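Local coordinates for protein CsuE (Acinetobacter baumannii, PDB 6FJY), which forms the tip adhesion subunit of archaic chaperone-usher Csu pili and probably mediates attachment to surfaces during biofilm formation, at residues 27-32 and 104-109; 126-131 and 168-173; 218-223 and 304-309. One frame throughout, in Å; residues are numbered along the deposited sequence.

Contact 1: residues 27-32 and 104-109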
loop_
_atom_site.group_PDB
_atom_site.type_symbol
_atom_site.label_atom_id
_atom_site.label_comp_id
_atom_site.label_asym_id
_atom_site.label_seq_id
_atom_site.Cartn_x
_atom_site.Cartn_y
_atom_site.Cartn_z
ATOM N N SER D 27 13.823 -2.642 9.349
ATOM C CA SER D 27 13.609 -1.747 8.217
ATOM C C SER D 27 14.826 -0.835 8.122
ATOM O O SER D 27 14.995 0.081 8.932
ATOM C CB SER D 27 12.316 -0.951 8.357
ATOM O OG SER D 27 11.198 -1.721 7.964
ATOM N N GLN D 28 15.664 -1.092 7.127
ATOM C CA GLN D 28 16.955 -0.436 6.999
ATOM C C GLN D 28 16.788 0.998 6.523
ATOM O O GLN D 28 16.092 1.260 5.537
ATOM C CB GLN D 28 17.825 -1.222 6.030
ATOM C CG GLN D 28 19.048 -0.512 5.530
ATOM C CD GLN D 28 19.950 -1.458 4.755
ATOM O OE1 GLN D 28 19.732 -2.676 4.741
ATOM N NE2 GLN D 28 20.966 -0.904 4.108
ATOM N N PHE D 29 17.419 1.929 7.235
ATOM C CA PHE D 29 17.438 3.328 6.838
ATOM C C PHE D 29 18.839 3.890 7.032
ATOM O O PHE D 29 19.664 3.332 7.759
ATOM C CB PHE D 29 16.412 4.155 7.626
ATOM C CG PHE D 29 16.810 4.448 9.047
ATOM C CD1 PHE D 29 16.542 3.545 10.059
ATOM C CD2 PHE D 29 17.411 5.649 9.376
ATOM C CE1 PHE D 29 16.890 3.823 11.366
ATOM C CE2 PHE D 29 17.763 5.930 10.678
ATOM C CZ PHE D 29 17.497 5.022 11.673
ATOM N N ASN D 30 19.096 5.017 6.371
ATOM C CA ASN D 30 20.402 5.663 6.419
ATOM C C ASN D 30 20.598 6.389 7.743
ATOM O O ASN D 30 19.760 7.193 8.159
ATOM C CB ASN D 30 20.551 6.621 5.246
ATOM C CG ASN D 30 20.298 5.934 3.928
ATOM O OD1 ASN D 30 20.308 4.701 3.846
ATOM N ND2 ASN D 30 20.060 6.720 2.888
ATOM N N SER D 31 21.705 6.079 8.412
ATOM C CA SER D 31 21.942 6.580 9.758
ATOM C C SER D 31 22.353 8.044 9.767
ATOM O O SER D 31 22.111 8.747 10.753
ATOM C CB SER D 31 23.029 5.747 10.424
ATOM O OG SER D 31 24.247 5.895 9.708
ATOM N N GLY D 32 22.985 8.504 8.686
ATOM C CA GLY D 32 23.589 9.821 8.601
ATOM C C GLY D 32 25.053 9.779 8.198
ATOM O O GLY D 32 25.564 10.751 7.633
ATOM N N LEU D 104 26.019 3.797 5.959
ATOM C CA LEU D 104 26.014 2.992 7.160
ATOM C C LEU D 104 24.572 2.875 7.620
ATOM O O LEU D 104 23.923 3.901 7.853
ATOM C CB LEU D 104 26.878 3.613 8.241
ATOM C CG LEU D 104 27.091 2.689 9.431
ATOM C CD1 LEU D 104 27.809 1.416 9.001
ATOM C CD2 LEU D 104 27.867 3.413 10.488
ATOM N N PRO D 105 24.012 1.669 7.694
ATOM C CA PRO D 105 22.582 1.538 7.972
ATOM C C PRO D 105 22.266 1.408 9.451
ATOM O O PRO D 105 22.997 0.789 10.228
ATOM C CB PRO D 105 22.213 0.246 7.230
ATOM C CG PRO D 105 23.449 -0.569 7.314
ATOM C CD PRO D 105 24.600 0.395 7.238
ATOM N N PHE D 106 21.167 2.041 9.831
ATOM C CA PHE D 106 20.452 1.772 11.065
ATOM C C PHE D 106 19.120 1.123 10.708
ATOM O O PHE D 106 18.716 1.080 9.541
ATOM C CB PHE D 106 20.225 3.056 11.876
ATOM C CG PHE D 106 21.419 3.514 12.679
ATOM C CD1 PHE D 106 22.675 2.967 12.483
ATOM C CD2 PHE D 106 21.270 4.496 13.647
ATOM C CE1 PHE D 106 23.761 3.399 13.233
ATOM C CE2 PHE D 106 22.348 4.928 14.399
ATOM C CZ PHE D 106 23.597 4.381 14.190
ATOM N N TYR D 107 18.419 0.642 11.729
ATOM C CA TYR D 107 17.216 -0.143 11.518
ATOM C C TYR D 107 16.114 0.362 12.434
ATOM O O TYR D 107 16.357 0.678 13.602
ATOM C CB TYR D 107 17.476 -1.650 11.758
ATOM C CG TYR D 107 18.550 -2.224 10.848
ATOM C CD1 TYR D 107 18.230 -2.746 9.599
ATOM C CD2 TYR D 107 19.891 -2.221 11.230
ATOM C CE1 TYR D 107 19.218 -3.260 8.766
ATOM C CE2 TYR D 107 20.884 -2.730 10.400
ATOM C CZ TYR D 107 20.543 -3.248 9.175
ATOM O OH TYR D 107 21.526 -3.750 8.355
ATOM N N ILE D 108 14.904 0.437 11.888
ATOM C CA ILE D 108 13.704 0.698 12.664
ATOM C C ILE D 108 13.007 -0.627 12.950
ATOM O O ILE D 108 12.775 -1.438 12.042
ATOM C CB ILE D 108 12.761 1.667 11.934
ATOM C CG1 ILE D 108 13.447 3.011 11.703
ATOM C CG2 ILE D 108 11.496 1.864 12.736
ATOM C CD1 ILE D 108 12.531 4.064 11.115
ATOM N N ARG D 109 12.669 -0.837 14.210
ATOM C CA ARG D 109 11.901 -1.988 14.663
ATOM C C ARG D 109 10.566 -1.485 15.198
ATOM O O ARG D 109 10.528 -0.751 16.192
ATOM C CB ARG D 109 12.664 -2.763 15.742
ATOM C CG ARG D 109 11.983 -4.056 16.179
ATOM C CD ARG D 109 12.809 -4.823 17.204
ATOM N NE ARG D 109 14.050 -5.357 16.643
ATOM C CZ ARG D 109 15.028 -5.891 17.372
ATOM N NH1 ARG D 109 14.915 -5.969 18.694
ATOM N NH2 ARG D 109 16.118 -6.353 16.778
#
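Two neighbouring strands of the N-terminal β-sandwich, 27-31 and 104-109, pair antiparallel here; the side chains of F29, F106 and I108 lie on one face with S27, those of Q28 and Y107 on the other. S27 and I108 form a hydrogen-bonded pair, as do F29 and F106; the F29 N to F106 O bond is short at 2.8 Å and almost straight (177°). F29 holds its ring in the crowded position between backbone N and carbonyl carbon (chi1 75°), which swings the ring across the neighbouring strand instead of straight out from the sheet. F29 CZ consequently lies 3.4 Å from F106 CB, while F29 CD1 rests 3.5 Å from I108 CG1. F106 CG is anti to its carbonyl carbon, and its ring receives S31 CB over one face in a CH-pi contact, 3.5 Å from CB to the ring centroid. S31 OG also sits between its backbone N and carbonyl carbon (chi1 63°) and donates to L104 O over 2.7 Å, approaching from above the carbonyl plane. S31 N reaches the same oxygen nearly along the C=O axis, so two donors from one residue grip L104 O at the end of the ladder. On the other face, Q28 stretches out alongside Y107, with Q28 CB 3.7 Å from Y107 CE1, and its NE2 reaches P105 CB. Beyond the pair, W131 of strand 119-136 packs on S31 and L104, and Y50 meets the F106 ring. Antiparallel strands whose apolar side chains alternate onto the inner face, to meet those of the facing sheet, build the Ig-like β-sandwich.

Contact 2: residues 126-131 and 168-173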
loop_
_atom_site.group_PDB
_atom_site.type_symbol
_atom_site.label_atom_id
_atom_site.label_comp_id
_atom_site.label_asym_id
_atom_site.label_seq_id
_atom_site.Cartn_x
_atom_site.Cartn_y
_atom_site.Cartn_z
ATOM N N PRO D 126 14.052 14.523 15.610
ATOM C CA PRO D 126 14.915 14.002 14.549
ATOM C C PRO D 126 16.066 13.190 15.124
ATOM O O PRO D 126 16.385 13.235 16.314
ATOM C CB PRO D 126 15.408 15.262 13.840
ATOM C CG PRO D 126 15.282 16.345 14.869
ATOM C CD PRO D 126 14.094 15.995 15.699
ATOM N N LEU D 127 16.682 12.413 14.239
ATOM C CA LEU D 127 17.854 11.616 14.577
ATOM C C LEU D 127 19.107 12.467 14.380
ATOM O O LEU D 127 19.469 12.804 13.246
ATOM C CB LEU D 127 17.901 10.367 13.712
ATOM C CG LEU D 127 18.315 9.036 14.331
ATOM C CD1 LEU D 127 18.863 8.116 13.222
ATOM C CD2 LEU D 127 19.304 9.216 15.449
ATOM N N LYS D 128 19.770 12.807 15.483
ATOM C CA LYS D 128 21.012 13.566 15.469
ATOM C C LYS D 128 22.103 12.711 16.088
ATOM O O LYS D 128 22.001 12.309 17.254
ATOM C CB LYS D 128 20.866 14.887 16.231
ATOM C CG LYS D 128 19.961 15.900 15.544
ATOM C CD LYS D 128 19.912 17.217 16.307
ATOM C CE LYS D 128 21.272 17.894 16.354
ATOM N NZ LYS D 128 21.257 19.129 17.200
ATOM N N VAL D 129 23.143 12.434 15.318
ATOM C CA VAL D 129 24.231 11.583 15.773
ATOM C C VAL D 129 25.551 12.311 15.568
ATOM O O VAL D 129 25.790 12.916 14.516
ATOM C CB VAL D 129 24.239 10.220 15.044
ATOM C CG1 VAL D 129 25.352 9.337 15.576
ATOM C CG2 VAL D 129 22.900 9.521 15.210
ATOM N N LYS D 130 26.404 12.254 16.583
ATOM C CA LYS D 130 27.777 12.708 16.481
ATOM C C LYS D 130 28.645 11.493 16.193
ATOM O O LYS D 130 28.630 10.520 16.956
ATOM C CB LYS D 130 28.228 13.416 17.760
ATOM C CG LYS D 130 29.561 14.153 17.622
ATOM C CD LYS D 130 29.841 15.024 18.854
ATOM C CE LYS D 130 28.813 16.134 19.024
ATOM N NZ LYS D 130 29.095 17.309 18.141
ATOM N N TRP D 131 29.387 11.555 15.091
ATOM C CA TRP D 131 30.246 10.477 14.632
ATOM C C TRP D 131 31.708 10.857 14.813
ATOM O O TRP D 131 32.103 11.999 14.557
ATOM C CB TRP D 131 29.987 10.163 13.159
ATOM C CG TRP D 131 28.545 9.991 12.824
ATOM C CD1 TRP D 131 27.660 10.967 12.495
ATOM C CD2 TRP D 131 27.823 8.760 12.780
ATOM N NE1 TRP D 131 26.426 10.426 12.250
ATOM C CE2 TRP D 131 26.499 9.067 12.414
ATOM C CE3 TRP D 131 28.170 7.423 13.005
ATOM C CZ2 TRP D 131 25.518 8.085 12.276
ATOM C CZ3 TRP D 131 27.193 6.452 12.864
ATOM C CH2 TRP D 131 25.885 6.788 12.508
ATOM N N ASP D 168 28.372 15.792 12.976
ATOM C CA ASP D 168 26.977 15.608 13.340
ATOM C C ASP D 168 26.127 15.378 12.099
ATOM O O ASP D 168 26.100 16.218 11.196
ATOM C CB ASP D 168 26.469 16.818 14.118
ATOM C CG ASP D 168 27.253 17.051 15.378
ATOM O OD1 ASP D 168 27.743 16.052 15.947
ATOM O OD2 ASP D 168 27.384 18.219 15.801
ATOM N N SER D 169 25.422 14.250 12.071
ATOM C CA SER D 169 24.400 13.967 11.074
ATOM C C SER D 169 23.023 14.296 11.636
ATOM O O SER D 169 22.812 14.350 12.848
ATOM C CB SER D 169 24.450 12.500 10.624
ATOM O OG SER D 169 24.022 11.608 11.637
ATOM N N LEU D 170 22.084 14.526 10.726
ATOM C CA LEU D 170 20.733 14.949 11.062
ATOM C C LEU D 170 19.794 14.397 10.002
ATOM O O LEU D 170 19.993 14.638 8.807
ATOM C CB LEU D 170 20.623 16.480 11.113
ATOM C CG LEU D 170 19.528 17.180 11.935
ATOM C CD1 LEU D 170 19.494 18.685 11.617
ATOM C CD2 LEU D 170 18.145 16.567 11.772
ATOM N N GLY D 171 18.776 13.666 10.440
ATOM C CA GLY D 171 17.763 13.192 9.521
ATOM C C GLY D 171 16.423 13.078 10.211
ATOM O O GLY D 171 16.336 12.956 11.435
ATOM N N SER D 172 15.376 13.116 9.396
ATOM C CA SER D 172 14.009 12.922 9.846
ATOM C C SER D 172 13.549 11.514 9.495
ATOM O O SER D 172 13.765 11.042 8.375
ATOM C CB SER D 172 13.073 13.946 9.208
ATOM O OG SER D 172 11.723 13.628 9.504
ATOM N N LEU D 173 12.915 10.851 10.451
ATOM C CA LEU D 173 12.389 9.510 10.267
ATOM C C LEU D 173 10.869 9.576 10.225
ATOM O O LEU D 173 10.244 10.275 11.031
ATOM C CB LEU D 173 12.846 8.575 11.391
ATOM C CG LEU D 173 14.241 7.942 11.367
ATOM C CD1 LEU D 173 15.340 8.943 11.034
ATOM C CD2 LEU D 173 14.520 7.292 12.712
HETATM O O HOH W 1 21.382 11.276 11.494
#
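S169 OG is the polar focus of this antiparallel pairing of strands 127-131 and 168-173 in the N-terminal β-sandwich. W131 NE1 donates to it over 2.7 Å, nearly straight (171°) and with the oxygen in the indole plane, which helps to hold the ring's rotation. The hydroxyl adopts the crowded position between backbone N and carbonyl carbon (chi1 70°), which directs it at the indole edge. A water 2.7 Å from S169 OG donates onward to L127 O, so this buried hydroxyl is tied to both the indole and the backbone of the facing strand. Beneath lies the ladder itself: L127 with G171 and V129 with S169 are hydrogen-bonded pairs. On the same face as S169, L127 CB meets L173 CD1, and one face of the indole rests on V129 CG1. On the other face of the sheet, K128 and L170 run side by side, and P126 CB touches L170 CD2. Further out, V4 packs on both W131 and S169, while F29 lies against L173, linking the indole and this leucine to the sandwich interior. At the partly exposed end, E53 offers K130 a weak, long ion pair. K130 bends at its last two torsions to bring its ammonium back over D168, and the resulting salt bridge joins K130 NZ to D168 OD1 at 2.9 Å, through the syn lone pair of that oxygen.

Contact 3: residues 218-223 and 304-309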
loop_
_atom_site.group_PDB
_atom_site.type_symbol
_atom_site.label_atom_id
_atom_site.label_comp_id
_atom_site.label_asym_id
_atom_site.label_seq_id
_atom_site.Cartn_x
_atom_site.Cartn_y
_atom_site.Cartn_z
ATOM N N VAL D 218 -18.290 -4.842 -2.802
ATOM C CA VAL D 218 -18.152 -6.271 -3.043
ATOM C C VAL D 218 -19.166 -6.655 -4.106
ATOM O O VAL D 218 -20.374 -6.486 -3.913
ATOM C CB VAL D 218 -18.370 -7.095 -1.765
ATOM C CG1 VAL D 218 -17.933 -8.521 -1.989
ATOM C CG2 VAL D 218 -17.623 -6.496 -0.605
ATOM N N SER D 219 -18.681 -7.185 -5.222
ATOM C CA SER D 219 -19.545 -7.654 -6.295
ATOM C C SER D 219 -19.259 -9.123 -6.592
ATOM O O SER D 219 -18.163 -9.641 -6.334
ATOM C CB SER D 219 -19.365 -6.822 -7.562
ATOM O OG SER D 219 -19.750 -5.478 -7.343
ATOM N N LEU D 220 -20.268 -9.789 -7.147
ATOM C CA LEU D 220 -20.157 -11.179 -7.574
ATOM C C LEU D 220 -20.566 -11.273 -9.034
ATOM O O LEU D 220 -21.595 -10.718 -9.433
ATOM C CB LEU D 220 -21.029 -12.114 -6.722
ATOM C CG LEU D 220 -20.790 -12.203 -5.207
ATOM C CD1 LEU D 220 -21.687 -13.274 -4.620
ATOM C CD2 LEU D 220 -19.341 -12.483 -4.863
ATOM N N ASN D 221 -19.751 -11.961 -9.829
ATOM C CA ASN D 221 -20.045 -12.150 -11.241
ATOM C C ASN D 221 -21.141 -13.206 -11.385
ATOM O O ASN D 221 -21.792 -13.598 -10.412
ATOM C CB ASN D 221 -18.772 -12.510 -12.003
ATOM C CG ASN D 221 -18.337 -13.949 -11.784
ATOM O OD1 ASN D 221 -18.637 -14.561 -10.762
ATOM N ND2 ASN D 221 -17.623 -14.490 -12.751
ATOM N N ASN D 222 -21.351 -13.681 -12.612
ATOM C CA ASN D 222 -22.330 -14.716 -12.903
ATOM C C ASN D 222 -21.685 -16.081 -13.122
ATOM O O ASN D 222 -22.313 -16.974 -13.700
ATOM C CB ASN D 222 -23.164 -14.316 -14.116
ATOM C CG ASN D 222 -24.054 -13.124 -13.835
ATOM O OD1 ASN D 222 -24.485 -12.913 -12.704
ATOM N ND2 ASN D 222 -24.338 -12.342 -14.866
ATOM N N GLY D 223 -20.444 -16.254 -12.680
ATOM C CA GLY D 223 -19.813 -17.558 -12.707
ATOM C C GLY D 223 -19.300 -17.961 -14.078
ATOM O O GLY D 223 -19.186 -17.160 -15.011
ATOM N N ASP D 304 -19.397 -24.531 -9.919
ATOM C CA ASP D 304 -19.206 -23.237 -10.556
ATOM C C ASP D 304 -18.210 -22.437 -9.733
ATOM O O ASP D 304 -17.982 -22.711 -8.553
ATOM C CB ASP D 304 -20.522 -22.461 -10.696
ATOM C CG ASP D 304 -20.434 -21.354 -11.741
ATOM O OD1 ASP D 304 -19.498 -21.395 -12.578
ATOM O OD2 ASP D 304 -21.292 -20.443 -11.717
ATOM N N THR D 305 -17.622 -21.428 -10.361
ATOM C CA THR D 305 -16.678 -20.553 -9.677
ATOM C C THR D 305 -17.113 -19.107 -9.886
ATOM O O THR D 305 -17.135 -18.616 -11.020
ATOM C CB THR D 305 -15.252 -20.787 -10.174
ATOM O OG1 THR D 305 -14.967 -22.190 -10.127
ATOM C CG2 THR D 305 -14.262 -20.062 -9.291
ATOM N N VAL D 306 -17.471 -18.439 -8.795
ATOM C CA VAL D 306 -17.948 -17.062 -8.830
ATOM C C VAL D 306 -16.795 -16.136 -8.481
ATOM O O VAL D 306 -16.073 -16.367 -7.501
ATOM C CB VAL D 306 -19.126 -16.858 -7.863
ATOM C CG1 VAL D 306 -19.471 -15.383 -7.759
ATOM C CG2 VAL D 306 -20.333 -17.650 -8.325
ATOM N N THR D 307 -16.617 -15.094 -9.291
ATOM C CA THR D 307 -15.598 -14.090 -9.037
ATOM C C THR D 307 -16.130 -13.090 -8.015
ATOM O O THR D 307 -17.161 -12.449 -8.243
ATOM C CB THR D 307 -15.204 -13.397 -10.342
ATOM O OG1 THR D 307 -14.581 -14.341 -11.221
ATOM C CG2 THR D 307 -14.224 -12.266 -10.077
ATOM N N VAL D 308 -15.459 -13.006 -6.868
ATOM C CA VAL D 308 -15.719 -11.983 -5.861
ATOM C C VAL D 308 -14.834 -10.783 -6.182
ATOM O O VAL D 308 -13.607 -10.856 -6.062
ATOM C CB VAL D 308 -15.438 -12.487 -4.441
ATOM C CG1 VAL D 308 -15.844 -11.415 -3.431
ATOM C CG2 VAL D 308 -16.156 -13.794 -4.162
ATOM N N GLN D 309 -15.450 -9.679 -6.590
ATOM C CA GLN D 309 -14.722 -8.443 -6.859
ATOM C C GLN D 309 -14.802 -7.521 -5.648
ATOM O O GLN D 309 -15.895 -7.255 -5.135
ATOM C CB GLN D 309 -15.266 -7.730 -8.093
ATOM C CG GLN D 309 -14.460 -6.504 -8.475
ATOM C CD GLN D 309 -15.009 -5.815 -9.700
ATOM O OE1 GLN D 309 -16.218 -5.644 -9.841
ATOM N NE2 GLN D 309 -14.121 -5.420 -10.600
#
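Strand 218-220 and strand 304-309 pair antiparallel in the C-terminal, Ig-like domain, where a regular ladder gives way to an Asx turn. The tight part is the apolar face. L220 CG is anti to its carbonyl carbon (chi1 -60°); with L220 CD1 extended (chi2 -175°), the other branch, CD2, comes to 3.5 Å from V308 CG2, the two side chains lying side by side. V218 CG1 flanks V308 CG1 in the same manner, and L220 CB reaches V306 CG1. M206 covers V218 and V308 from strand 202-210, and I247 packs on L220. S219 and Q309 are joined by two short backbone bonds; on the face their side chains share, only Q309 OE1, at the end of an extended chain, comes near S219 CB, a looser meeting at 4.1 Å. The partly exposed end is built differently. After N221 N donates to T307 O, the chain leaves the strand, and the amide of N221, held between its backbone N and carbonyl carbon (chi1 76°), takes the place of a backbone carbonyl. Its OD1 is gripped by two backbone donors, T307 N across the contact and G223 N two residues on, both above the amide plane. G223 has positive phi, and its CA comes 3.4 Å from D304 OD2; D304 itself bonds L224 and Y245. Along its other edge, strand 304-309 continues the sheet into CsuC as a parallel ladder, and T307 OG1 bonds Q113 of CsuC. The Asx turn closes with G223 N to N221 OD1 at 3.1 Å, whereas the cross-strand bond T307 N to N221 OD1 is shorter, at 2.6 Å.

Overall arrangement
Contacts 1 and 2 belong to one sandwich and meet directly, with centres 11 Å apart. Strands 103-110 and 119-136 follow one another in the chain, and the two pairings face each other across the interior: F29 CE2 lies 3.5 Å from L127 CD1, and S31 OG 3.4 Å from W131 CH2. Contact 3 stands apart, its centre 44 Å from that of contact 1 and 52 Å from that of contact 2, on the opposite side of the chain's centre. Of the three, it alone touches the chaperone CsuC, whose strand extends its sheet, consistent with donor-strand complementation at one end of an elongated two-domain adhesin.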